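Local coordinates for hypothetical protein UNP Q5LQD5_SILPO (Silicibacter pomeroyi, PDB 2IMH) that is of unknown function but belongs to the DUF1028 family and has a helix-covered, two-sheet architecture that resembles the Ntn-hydrolase sandwich, at residues A[7-18]-A[135-146]; A[162-170]-A[180-190]. All coordinates share one frame; numbering follows the deposited sequence. Where two conformers were deposited one is given.

Contact 1 of 2, residues A[7-18]-A[135-146]; sequences ILAHDPETGAIG and FVASDLTFERRL
Phe135, Phe142 and Leu146 pack against Ile7, Ala9 and Asp11 in a buried helix-on-sheet contact, where the end of helix 126-137 and the start of helix 142-155 cover the hairpin formed by strands 4-11 and 16-23. Helix segment 142-146 runs nearly antiparallel to strand segment 7-11 (159°), with axes 10.0 Å apart.

Phe142 is central. Its CG stands anti to the backbone N (chi1 -178°), which sends the ring down onto the paired backbones of Ala9 and Gly18. Asp11 CB sits over one face, 3.7 Å from the ring centroid, in a CH-pi contact; Leu146 CD1 lies over the opposite face. The leading edge meets main chain: Phe142 CZ is 3.4 Å from Ala9 O and 3.7 Å from Gly18 N, and Gly18, having no side chain, lets the edge approach this closely. Beside it, Phe135 brings CZ to within 3.3 Å of Ala9 CB, a tight fit, while Ile7 CD1 packs on Phe135 CB and Ile7 CG2 on Leu146 CD2.

Toward the hairpin turn the contact becomes polar. Arg145 is modelled in two conformations; in one, NH1 lies 3.4 Å from Asp11 OD1, a weak and doubtful salt bridge, and its weak hold on a water bound to His10 O is equally doubtful. The other carboxylate oxygen, Asp11 OD2, is 2.7 Å from its donor Thr14 OG1, which in turn accepts from Ala16 N in an ST turn; this bond, on the anti side and 29° out of the carboxylate plane, restrains the rotation of the carboxylate.

Leu8 and Ile17 point away from the helices onto strands 40-45 and 85-90 of the second sheet, a helix-sheet-sheet layering consistent with part of the alpha-beta-beta-alpha sandwich of Ntn hydrolases.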
loop_
_atom_site.group_PDB
_atom_site.type_symbol
_atom_site.label_atom_id
_atom_site.label_comp_id
_atom_site.label_asym_id
_atom_site.label_seq_id
_atom_site.Cartn_x
_atom_site.Cartn_y
_atom_site.Cartn_z
ATOM N N ILE A 7 4.011 0.728 -3.501
ATOM C CA ILE A 7 3.176 0.769 -4.687
ATOM C C ILE A 7 1.743 0.933 -4.220
ATOM O O ILE A 7 1.357 0.308 -3.243
ATOM C CB ILE A 7 3.326 -0.500 -5.557
ATOM C CG1 ILE A 7 2.518 -0.363 -6.849
ATOM C CG2 ILE A 7 3.018 -1.793 -4.768
ATOM C CD1 ILE A 7 3.018 -1.242 -7.950
ATOM N N LEU A 8 1.016 1.840 -4.867
ATOM C CA LEU A 8 -0.438 2.001 -4.665
ATOM C C LEU A 8 -1.127 1.604 -5.955
ATOM O O LEU A 8 -0.644 1.924 -7.041
ATOM C CB LEU A 8 -0.803 3.442 -4.321
ATOM C CG LEU A 8 -0.020 4.100 -3.175
ATOM C CD1 LEU A 8 -0.376 5.589 -3.032
ATOM C CD2 LEU A 8 -0.241 3.329 -1.880
ATOM N N ALA A 9 -2.275 0.941 -5.849
ATOM C CA ALA A 9 -2.985 0.549 -7.063
ATOM C C ALA A 9 -4.475 0.420 -6.835
ATOM O O ALA A 9 -4.918 0.194 -5.714
ATOM C CB ALA A 9 -2.435 -0.781 -7.601
ATOM N N HIS A 10 -5.217 0.560 -7.933
ATOM C CA HIS A 10 -6.658 0.342 -8.009
ATOM C C HIS A 10 -6.884 -0.939 -8.821
ATOM O O HIS A 10 -6.158 -1.204 -9.794
ATOM C CB HIS A 10 -7.288 1.594 -8.675
ATOM C CG HIS A 10 -8.683 1.415 -9.200
ATOM N ND1 HIS A 10 -9.725 0.942 -8.430
ATOM C CD2 HIS A 10 -9.228 1.765 -10.392
ATOM C CE1 HIS A 10 -10.838 0.940 -9.148
ATOM N NE2 HIS A 10 -10.562 1.440 -10.337
ATOM N N ASP A 11 -7.852 -1.748 -8.398
ATOM C CA ASP A 11 -8.224 -2.960 -9.120
ATOM C C ASP A 11 -9.567 -2.689 -9.815
ATOM O O ASP A 11 -10.616 -2.817 -9.190
ATOM C CB ASP A 11 -8.368 -4.122 -8.139
ATOM C CG ASP A 11 -8.704 -5.438 -8.825
ATOM O OD1 ASP A 11 -8.154 -5.708 -9.901
ATOM O OD2 ASP A 11 -9.515 -6.204 -8.267
ATOM N N PRO A 12 -9.531 -2.272 -11.093
ATOM C CA PRO A 12 -10.756 -1.807 -11.738
ATOM C C PRO A 12 -11.901 -2.810 -11.694
ATOM O O PRO A 12 -13.040 -2.414 -11.434
ATOM C CB PRO A 12 -10.309 -1.548 -13.177
ATOM C CG PRO A 12 -8.878 -1.195 -13.049
ATOM C CD PRO A 12 -8.369 -2.145 -11.994
ATOM N N GLU A 13 -11.604 -4.085 -11.922
ATOM C CA GLU A 13 -12.654 -5.106 -11.978
ATOM C C GLU A 13 -13.543 -5.108 -10.725
ATOM O O GLU A 13 -14.778 -5.215 -10.832
ATOM C CB GLU A 13 -12.061 -6.496 -12.243
ATOM C CG GLU A 13 -13.074 -7.638 -12.028
ATOM C CD GLU A 13 -12.675 -8.963 -12.671
ATOM O OE1 GLU A 13 -11.467 -9.195 -12.925
ATOM O OE2 GLU A 13 -13.591 -9.784 -12.919
ATOM N N THR A 14 -12.923 -4.956 -9.548
ATOM C CA THR A 14 -13.662 -5.043 -8.270
ATOM C C THR A 14 -13.914 -3.699 -7.595
ATOM O O THR A 14 -14.829 -3.560 -6.771
ATOM C CB THR A 14 -12.954 -5.955 -7.263
ATOM O OG1 THR A 14 -11.708 -5.356 -6.852
ATOM C CG2 THR A 14 -12.677 -7.328 -7.885
ATOM N N GLY A 15 -13.094 -2.711 -7.922
ATOM C CA GLY A 15 -13.165 -1.427 -7.256
ATOM C C GLY A 15 -12.326 -1.449 -5.989
ATOM O O GLY A 15 -12.270 -0.449 -5.267
ATOM N N ALA A 16 -11.657 -2.577 -5.724
ATOM C CA ALA A 16 -10.725 -2.618 -4.584
ATOM C C ALA A 16 -9.614 -1.608 -4.794
ATOM O O ALA A 16 -9.240 -1.299 -5.933
ATOM C CB ALA A 16 -10.131 -3.997 -4.407
ATOM N N ILE A 17 -9.089 -1.112 -3.685
ATOM C CA ILE A 17 -7.900 -0.256 -3.697
ATOM C C ILE A 17 -6.873 -0.898 -2.772
ATOM O O ILE A 17 -7.232 -1.623 -1.835
ATOM C CB ILE A 17 -8.222 1.200 -3.283
ATOM C CG1 ILE A 17 -8.892 1.275 -1.892
ATOM C CG2 ILE A 17 -9.046 1.884 -4.392
ATOM C CD1 ILE A 17 -9.059 2.714 -1.352
ATOM N N GLY A 18 -5.599 -0.673 -3.046
ATOM C CA GLY A 18 -4.595 -1.246 -2.165
ATOM C C GLY A 18 -3.215 -0.681 -2.319
ATOM O O GLY A 18 -2.974 0.209 -3.129
ATOM N N PHE A 135 3.989 -5.440 -11.624
ATOM C CA PHE A 135 2.573 -5.244 -11.299
ATOM C C PHE A 135 1.679 -5.278 -12.537
ATOM O O PHE A 135 0.670 -5.981 -12.563
ATOM C CB PHE A 135 2.343 -3.929 -10.549
ATOM C CG PHE A 135 0.934 -3.755 -10.107
ATOM C CD1 PHE A 135 0.486 -4.348 -8.921
ATOM C CD2 PHE A 135 0.030 -3.049 -10.901
ATOM C CE1 PHE A 135 -0.838 -4.222 -8.538
ATOM C CE2 PHE A 135 -1.286 -2.910 -10.516
ATOM C CZ PHE A 135 -1.721 -3.508 -9.337
ATOM N N VAL A 136 2.059 -4.521 -13.562
ATOM C CA VAL A 136 1.202 -4.390 -14.736
ATOM C C VAL A 136 1.197 -5.657 -15.593
ATOM O O VAL A 136 0.178 -5.987 -16.186
ATOM C CB VAL A 136 1.517 -3.117 -15.572
ATOM C CG1 VAL A 136 1.310 -1.861 -14.719
ATOM C CG2 VAL A 136 2.923 -3.163 -16.138
ATOM N N ALA A 137 2.316 -6.382 -15.626
ATOM C CA ALA A 137 2.413 -7.604 -16.436
ATOM C C ALA A 137 1.696 -8.803 -15.819
ATOM O O ALA A 137 1.321 -9.732 -16.531
ATOM C CB ALA A 137 3.868 -7.947 -16.702
ATOM N N SER A 138 1.513 -8.789 -14.501
ATOM C CA SER A 138 0.943 -9.934 -13.805
ATOM C C SER A 138 -0.538 -10.104 -14.102
ATOM O O SER A 138 -1.305 -9.134 -14.060
ATOM C CB SER A 138 1.142 -9.807 -12.303
ATOM O OG SER A 138 0.515 -10.895 -11.630
ATOM N N ASP A 139 -0.939 -11.338 -14.385
ATOM C CA ASP A 139 -2.356 -11.636 -14.575
ATOM C C ASP A 139 -2.946 -12.348 -13.347
ATOM O O ASP A 139 -4.036 -12.932 -13.405
ATOM C CB ASP A 139 -2.591 -12.427 -15.874
ATOM C CG ASP A 139 -1.954 -13.816 -15.851
ATOM O OD1 ASP A 139 -1.381 -14.220 -14.810
ATOM O OD2 ASP A 139 -2.032 -14.519 -16.891
ATOM N N LEU A 140 -2.228 -12.277 -12.230
ATOM C CA LEU A 140 -2.675 -12.914 -10.997
ATOM C C LEU A 140 -3.738 -12.053 -10.302
ATOM O O LEU A 140 -4.076 -10.972 -10.794
ATOM C CB LEU A 140 -1.482 -13.179 -10.074
ATOM C CG LEU A 140 -0.332 -14.018 -10.653
ATOM C CD1 LEU A 140 0.759 -14.214 -9.608
ATOM C CD2 LEU A 140 -0.818 -15.367 -11.206
ATOM N N THR A 141 -4.271 -12.546 -9.185
ATOM C CA THR A 141 -5.237 -11.792 -8.374
ATOM C C THR A 141 -4.550 -10.516 -7.878
ATOM O O THR A 141 -3.327 -10.499 -7.728
ATOM C CB THR A 141 -5.740 -12.621 -7.160
ATOM O OG1 THR A 141 -4.651 -12.902 -6.274
ATOM C CG2 THR A 141 -6.361 -13.941 -7.604
ATOM N N PHE A 142 -5.337 -9.462 -7.660
ATOM C CA PHE A 142 -4.827 -8.135 -7.267
ATOM C C PHE A 142 -3.750 -8.210 -6.188
ATOM O O PHE A 142 -2.668 -7.635 -6.336
ATOM C CB PHE A 142 -6.008 -7.287 -6.798
ATOM C CG PHE A 142 -5.663 -5.875 -6.396
ATOM C CD1 PHE A 142 -5.008 -5.017 -7.269
ATOM C CD2 PHE A 142 -6.072 -5.384 -5.173
ATOM C CE1 PHE A 142 -4.741 -3.699 -6.902
ATOM C CE2 PHE A 142 -5.811 -4.062 -4.799
ATOM C CZ PHE A 142 -5.135 -3.231 -5.653
ATOM N N GLU A 143 -4.039 -8.936 -5.111
ATOM C CA GLU A 143 -3.098 -9.047 -3.985
ATOM C C GLU A 143 -1.760 -9.661 -4.385
ATOM O O GLU A 143 -0.711 -9.230 -3.913
ATOM C CB GLU A 143 -3.725 -9.874 -2.868
ATOM C CG GLU A 143 -4.965 -9.230 -2.260
ATOM C CD GLU A 143 -6.262 -9.470 -3.036
ATOM O OE1 GLU A 143 -6.258 -10.121 -4.109
ATOM O OE2 GLU A 143 -7.310 -8.994 -2.552
ATOM N N ARG A 144 -1.805 -10.672 -5.249
ATOM C CA ARG A 144 -0.593 -11.331 -5.715
ATOM C C ARG A 144 0.194 -10.452 -6.672
ATOM O O ARG A 144 1.408 -10.610 -6.789
ATOM C CB ARG A 144 -0.908 -12.694 -6.361
ATOM C CG ARG A 144 -1.434 -13.734 -5.371
ATOM C CD ARG A 144 -1.819 -15.043 -6.103
ATOM N NE ARG A 144 -0.622 -15.767 -6.550
ATOM C CZ ARG A 144 -0.603 -16.779 -7.424
ATOM N NH1 ARG A 144 -1.729 -17.233 -7.979
ATOM N NH2 ARG A 144 0.562 -17.347 -7.743
ATOM N N ARG A 145 -0.498 -9.535 -7.353
ATOM C CA ARG A 145 0.164 -8.554 -8.223
ATOM C C ARG A 145 0.993 -7.601 -7.371
ATOM O O ARG A 145 2.126 -7.265 -7.722
ATOM C CB ARG A 145 -0.867 -7.775 -9.051
ATOM C CG ARG A 145 -1.175 -8.415 -10.398
ATOM C CD ARG A 145 -2.646 -8.363 -10.761
ATOM N NE ARG A 145 -3.207 -7.016 -10.890
ATOM C CZ ARG A 145 -4.510 -6.753 -10.827
ATOM N NH1 ARG A 145 -4.949 -5.513 -10.949
ATOM N NH2 ARG A 145 -5.380 -7.733 -10.627
ATOM N N LEU A 146 0.415 -7.177 -6.241
ATOM C CA LEU A 146 1.123 -6.314 -5.293
ATOM C C LEU A 146 2.347 -7.034 -4.766
ATOM O O LEU A 146 3.441 -6.474 -4.740
ATOM C CB LEU A 146 0.202 -5.880 -4.148
ATOM C CG LEU A 146 -0.952 -4.931 -4.517
ATOM C CD1 LEU A 146 -1.922 -4.822 -3.340
ATOM C CD2 LEU A 146 -0.444 -3.540 -4.958
HETATM O O HOH W 1 -4.726 -2.829 -11.430
#

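Contact 2 of 2, residues A[162-170]-A[180-190]; sequences GLLSAAMLV and LRIDYHPDNPI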
loop_
_atom_site.group_PDB
_atom_site.type_symbol
_atom_site.label_atom_id
_atom_site.label_comp_id
_atom_site.label_asym_id
_atom_site.label_seq_id
_atom_site.Cartn_x
_atom_site.Cartn_y
_atom_site.Cartn_z
ATOM N N GLY A 162 19.351 -4.808 2.326
ATOM C CA GLY A 162 18.389 -5.820 2.760
ATOM C C GLY A 162 17.119 -5.153 3.275
ATOM O O GLY A 162 17.105 -3.961 3.572
ATOM N N LEU A 163 16.042 -5.919 3.357
ATOM C CA LEU A 163 14.789 -5.409 3.877
ATOM C C LEU A 163 14.504 -6.026 5.243
ATOM O O LEU A 163 14.863 -7.182 5.477
ATOM C CB LEU A 163 13.653 -5.762 2.912
ATOM C CG LEU A 163 13.730 -5.139 1.509
ATOM C CD1 LEU A 163 12.734 -5.781 0.558
ATOM C CD2 LEU A 163 13.507 -3.636 1.567
ATOM N N LEU A 164 13.844 -5.265 6.118
ATOM C CA LEU A 164 13.489 -5.753 7.451
ATOM C C LEU A 164 11.978 -5.781 7.705
ATOM O O LEU A 164 11.524 -6.470 8.632
ATOM C CB LEU A 164 14.171 -4.933 8.558
ATOM C CG LEU A 164 15.694 -5.028 8.678
ATOM C CD1 LEU A 164 16.145 -4.142 9.847
ATOM C CD2 LEU A 164 16.129 -6.504 8.851
ATOM N N SER A 165 11.204 -5.043 6.905
ATOM C CA SER A 165 9.728 -5.068 7.068
ATOM C C SER A 165 8.994 -4.965 5.738
ATOM O O SER A 165 9.516 -4.425 4.753
ATOM C CB SER A 165 9.267 -3.982 8.042
ATOM O OG SER A 165 9.448 -2.664 7.507
ATOM N N ALA A 166 7.780 -5.492 5.707
ATOM C CA ALA A 166 6.947 -5.447 4.510
ATOM C C ALA A 166 5.500 -5.404 4.961
ATOM O O ALA A 166 5.172 -5.859 6.067
ATOM C CB ALA A 166 7.187 -6.688 3.630
ATOM N N ALA A 167 4.633 -4.837 4.121
ATOM C CA ALA A 167 3.213 -4.783 4.431
ATOM C C ALA A 167 2.352 -4.670 3.186
ATOM O O ALA A 167 2.823 -4.256 2.113
ATOM C CB ALA A 167 2.918 -3.619 5.348
HETATM N N MSE A 168 1.075 -4.986 3.377
HETATM C CA MSE A 168 0.067 -4.809 2.343
HETATM C C MSE A 168 -1.201 -4.309 3.003
HETATM O O MSE A 168 -1.469 -4.615 4.172
HETATM C CB MSE A 168 -0.222 -6.127 1.614
HETATM C CG MSE A 168 -1.037 -5.973 0.331
HETATM SE SE MSE A 168 -0.924 -7.553 -0.827
HETATM C CE MSE A 168 0.988 -7.439 -1.144
ATOM N N LEU A 169 -1.969 -3.530 2.249
ATOM C CA LEU A 169 -3.238 -3.031 2.733
ATOM C C LEU A 169 -4.183 -3.060 1.545
ATOM O O LEU A 169 -3.883 -2.439 0.514
ATOM C CB LEU A 169 -3.084 -1.599 3.255
ATOM C CG LEU A 169 -4.390 -0.923 3.686
ATOM C CD1 LEU A 169 -4.941 -1.664 4.911
ATOM C CD2 LEU A 169 -4.219 0.578 3.978
ATOM N N VAL A 170 -5.306 -3.761 1.683
ATOM C CA VAL A 170 -6.291 -3.826 0.598
ATOM C C VAL A 170 -7.691 -3.626 1.151
ATOM O O VAL A 170 -8.066 -4.240 2.156
ATOM C CB VAL A 170 -6.213 -5.151 -0.199
ATOM C CG1 VAL A 170 -7.351 -5.228 -1.269
ATOM C CG2 VAL A 170 -4.822 -5.302 -0.859
ATOM N N LEU A 180 -1.996 -6.525 6.405
ATOM C CA LEU A 180 -1.028 -7.591 6.672
ATOM C C LEU A 180 0.327 -6.956 6.870
ATOM O O LEU A 180 0.857 -6.301 5.950
ATOM C CB LEU A 180 -0.966 -8.579 5.502
ATOM C CG LEU A 180 -2.323 -9.190 5.121
ATOM C CD1 LEU A 180 -2.213 -10.065 3.871
ATOM C CD2 LEU A 180 -2.966 -9.926 6.290
ATOM N N ARG A 181 0.881 -7.143 8.065
ATOM C CA ARG A 181 2.143 -6.501 8.422
ATOM C C ARG A 181 3.173 -7.480 8.934
ATOM O O ARG A 181 2.886 -8.298 9.816
ATOM C CB ARG A 181 1.906 -5.385 9.441
ATOM C CG ARG A 181 1.365 -4.117 8.765
ATOM C CD ARG A 181 0.948 -3.065 9.742
ATOM N NE ARG A 181 1.965 -2.753 10.743
ATOM C CZ ARG A 181 1.785 -1.818 11.673
ATOM N NH1 ARG A 181 0.655 -1.114 11.680
ATOM N NH2 ARG A 181 2.719 -1.582 12.580
ATOM N N ILE A 182 4.355 -7.414 8.333
ATOM C CA ILE A 182 5.567 -7.998 8.899
ATOM C C ILE A 182 6.410 -6.819 9.355
ATOM O O ILE A 182 7.027 -6.135 8.535
ATOM C CB ILE A 182 6.346 -8.835 7.844
ATOM C CG1 ILE A 182 5.440 -9.905 7.188
ATOM C CG2 ILE A 182 7.594 -9.469 8.469
ATOM C CD1 ILE A 182 4.866 -10.942 8.149
ATOM N N ASP A 183 6.395 -6.541 10.658
ATOM C CA ASP A 183 7.028 -5.308 11.157
ATOM C C ASP A 183 8.530 -5.484 11.373
ATOM O O ASP A 183 9.279 -4.497 11.456
ATOM C CB ASP A 183 6.358 -4.849 12.457
ATOM C CG ASP A 183 5.056 -4.086 12.217
ATOM O OD1 ASP A 183 4.664 -3.858 11.040
ATOM O OD2 ASP A 183 4.410 -3.736 13.233
ATOM N N TYR A 184 8.957 -6.739 11.471
ATOM C CA TYR A 184 10.384 -7.083 11.497
ATOM C C TYR A 184 10.576 -8.541 11.096
ATOM O O TYR A 184 9.881 -9.443 11.597
ATOM C CB TYR A 184 10.998 -6.841 12.886
ATOM C CG TYR A 184 12.376 -7.458 13.003
ATOM C CD1 TYR A 184 13.497 -6.814 12.468
ATOM C CD2 TYR A 184 12.552 -8.710 13.611
ATOM C CE1 TYR A 184 14.762 -7.386 12.556
ATOM C CE2 TYR A 184 13.822 -9.298 13.700
ATOM C CZ TYR A 184 14.914 -8.628 13.166
ATOM O OH TYR A 184 16.179 -9.190 13.248
ATOM N N HIS A 185 11.508 -8.774 10.181
ATOM C CA HIS A 185 11.983 -10.130 9.896
ATOM C C HIS A 185 13.457 -9.988 9.560
ATOM O O HIS A 185 13.810 -9.080 8.811
ATOM C CB HIS A 185 11.220 -10.761 8.720
ATOM C CG HIS A 185 11.499 -12.223 8.533
ATOM N ND1 HIS A 185 12.611 -12.694 7.863
ATOM C CD2 HIS A 185 10.802 -13.319 8.925
ATOM C CE1 HIS A 185 12.583 -14.018 7.850
ATOM N NE2 HIS A 185 11.499 -14.422 8.496
ATOM N N PRO A 186 14.319 -10.860 10.131
ATOM C CA PRO A 186 15.775 -10.700 10.006
ATOM C C PRO A 186 16.329 -10.815 8.583
ATOM O O PRO A 186 17.379 -10.213 8.279
ATOM C CB PRO A 186 16.339 -11.811 10.915
ATOM C CG PRO A 186 15.258 -12.820 11.012
ATOM C CD PRO A 186 13.965 -12.035 10.946
ATOM N N ASP A 187 15.642 -11.533 7.692
ATOM C CA ASP A 187 16.225 -11.744 6.363
ATOM C C ASP A 187 15.267 -11.771 5.179
ATOM O O ASP A 187 15.713 -11.628 4.052
ATOM C CB ASP A 187 17.031 -13.039 6.363
ATOM C CG ASP A 187 16.182 -14.216 6.703
ATOM O OD1 ASP A 187 15.465 -14.691 5.796
ATOM O OD2 ASP A 187 16.203 -14.649 7.883
ATOM N N ASN A 188 13.966 -11.981 5.410
ATOM C CA ASN A 188 13.027 -12.061 4.285
ATOM C C ASN A 188 11.589 -11.661 4.640
ATOM O O ASN A 188 10.691 -12.522 4.684
ATOM C CB ASN A 188 13.047 -13.463 3.658
ATOM C CG ASN A 188 12.294 -13.529 2.325
ATOM O OD1 ASN A 188 11.861 -12.508 1.773
ATOM N ND2 ASN A 188 12.133 -14.743 1.810
ATOM N N PRO A 189 11.369 -10.360 4.882
ATOM C CA PRO A 189 10.038 -9.906 5.263
ATOM C C PRO A 189 9.036 -10.105 4.117
ATOM O O PRO A 189 7.871 -10.376 4.382
ATOM C CB PRO A 189 10.255 -8.429 5.627
ATOM C CG PRO A 189 11.445 -8.027 4.815
ATOM C CD PRO A 189 12.328 -9.243 4.837
ATOM N N ILE A 190 9.463 -10.001 2.863
ATOM C CA ILE A 190 8.496 -10.189 1.766
ATOM C C ILE A 190 7.974 -11.636 1.743
ATOM O O ILE A 190 6.769 -11.869 1.586
ATOM C CB ILE A 190 9.037 -9.765 0.380
ATOM C CG1 ILE A 190 9.451 -8.288 0.397
ATOM C CG2 ILE A 190 7.975 -10.044 -0.676
ATOM C CD1 ILE A 190 10.111 -7.815 -0.913
HETATM O O HOH W 2 17.209 -8.252 6.160
HETATM O O HOH W 3 15.991 -8.976 3.294
HETATM O O HOH W 4 5.051 -3.654 8.337
#
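Leu163 and Ala166 pack on Pro189 and Ile190 at the inner side of this contact, in which strand 165-172 pairs with strand 175-182 and the chain then loops back into helix 189-200. The proline ring, first turn of that helix, lies against the backbone: Pro189 CG is 3.7 Å from Ser165 N, and its CD comes to 3.3 Å from Leu163 O. Leu163 CD1 meets Ile190 CD1 at 3.6 Å, the two side chains crossing obliquely. Ile190 CG1 stands anti to its carbonyl carbon (chi1 -59°), carrying CD1 to Leu163; the same side chain touches Ile151 and Glu154 of helix 142-155.

The strands form an antiparallel beta hairpin at the edge of the six-stranded sheet. Ala166 with Ile182 and Met168 (selenomethionine) with Leu180 are hydrogen-bonded pairs, and Ala167 with Arg181 is the non-hydrogen-bonded pair between them. The Ile182 N bond to Ala166 O, at 2.9 Å, points nearly straight along the carbonyl. On the other flank Leu164 and Ser165 both face Thr23 in a classic beta bulge. Beyond the regular pairing, His185 N still donates to Leu164 O at 2.8 Å, tying the loop to the bulge.

On the face bearing Ala167 and Arg181 the packing thins out. Ala167 CB lies against Leu180 O and the aliphatic CG of Arg181, whose guanidinium turns along its own chain to grip Asp183, just past the strand end, side-on, NE to OD1 at 2.9 Å and NH2 to OD2 at 2.8 Å. A water lies within bonding reach of Asp183 OD1 and Ala166 O. Farther round the loop Tyr184 is exposed, its CE1 4.0 Å from Leu164 CD2; one water lies near Leu163 O and Pro186 O, and another accepts from Leu163 N and lies near Asp187 O.

How the contacts relate
The two contacts come in series along the chain, contact 1 closing before contact 2 opens, and their centres are about 19 Å apart. Both belong to the six-stranded antiparallel sheet, in which strands 16-23 and 165-172 are neighbours. Helix 142-155 covers this sheet and leads through the partly unmodelled connection into strand 165-172, so it is shared by both: Leu146 CD1 packs on Val170 CG2 at 3.8 Å, and Met168 lies beneath the same helix. Contact 1 thus seats the helix on the middle strands, while contact 2 completes the sheet with an edge hairpin and starts helix 189-200. Both reach the face of this sheet on which helices 142-155 and 189-200 pack.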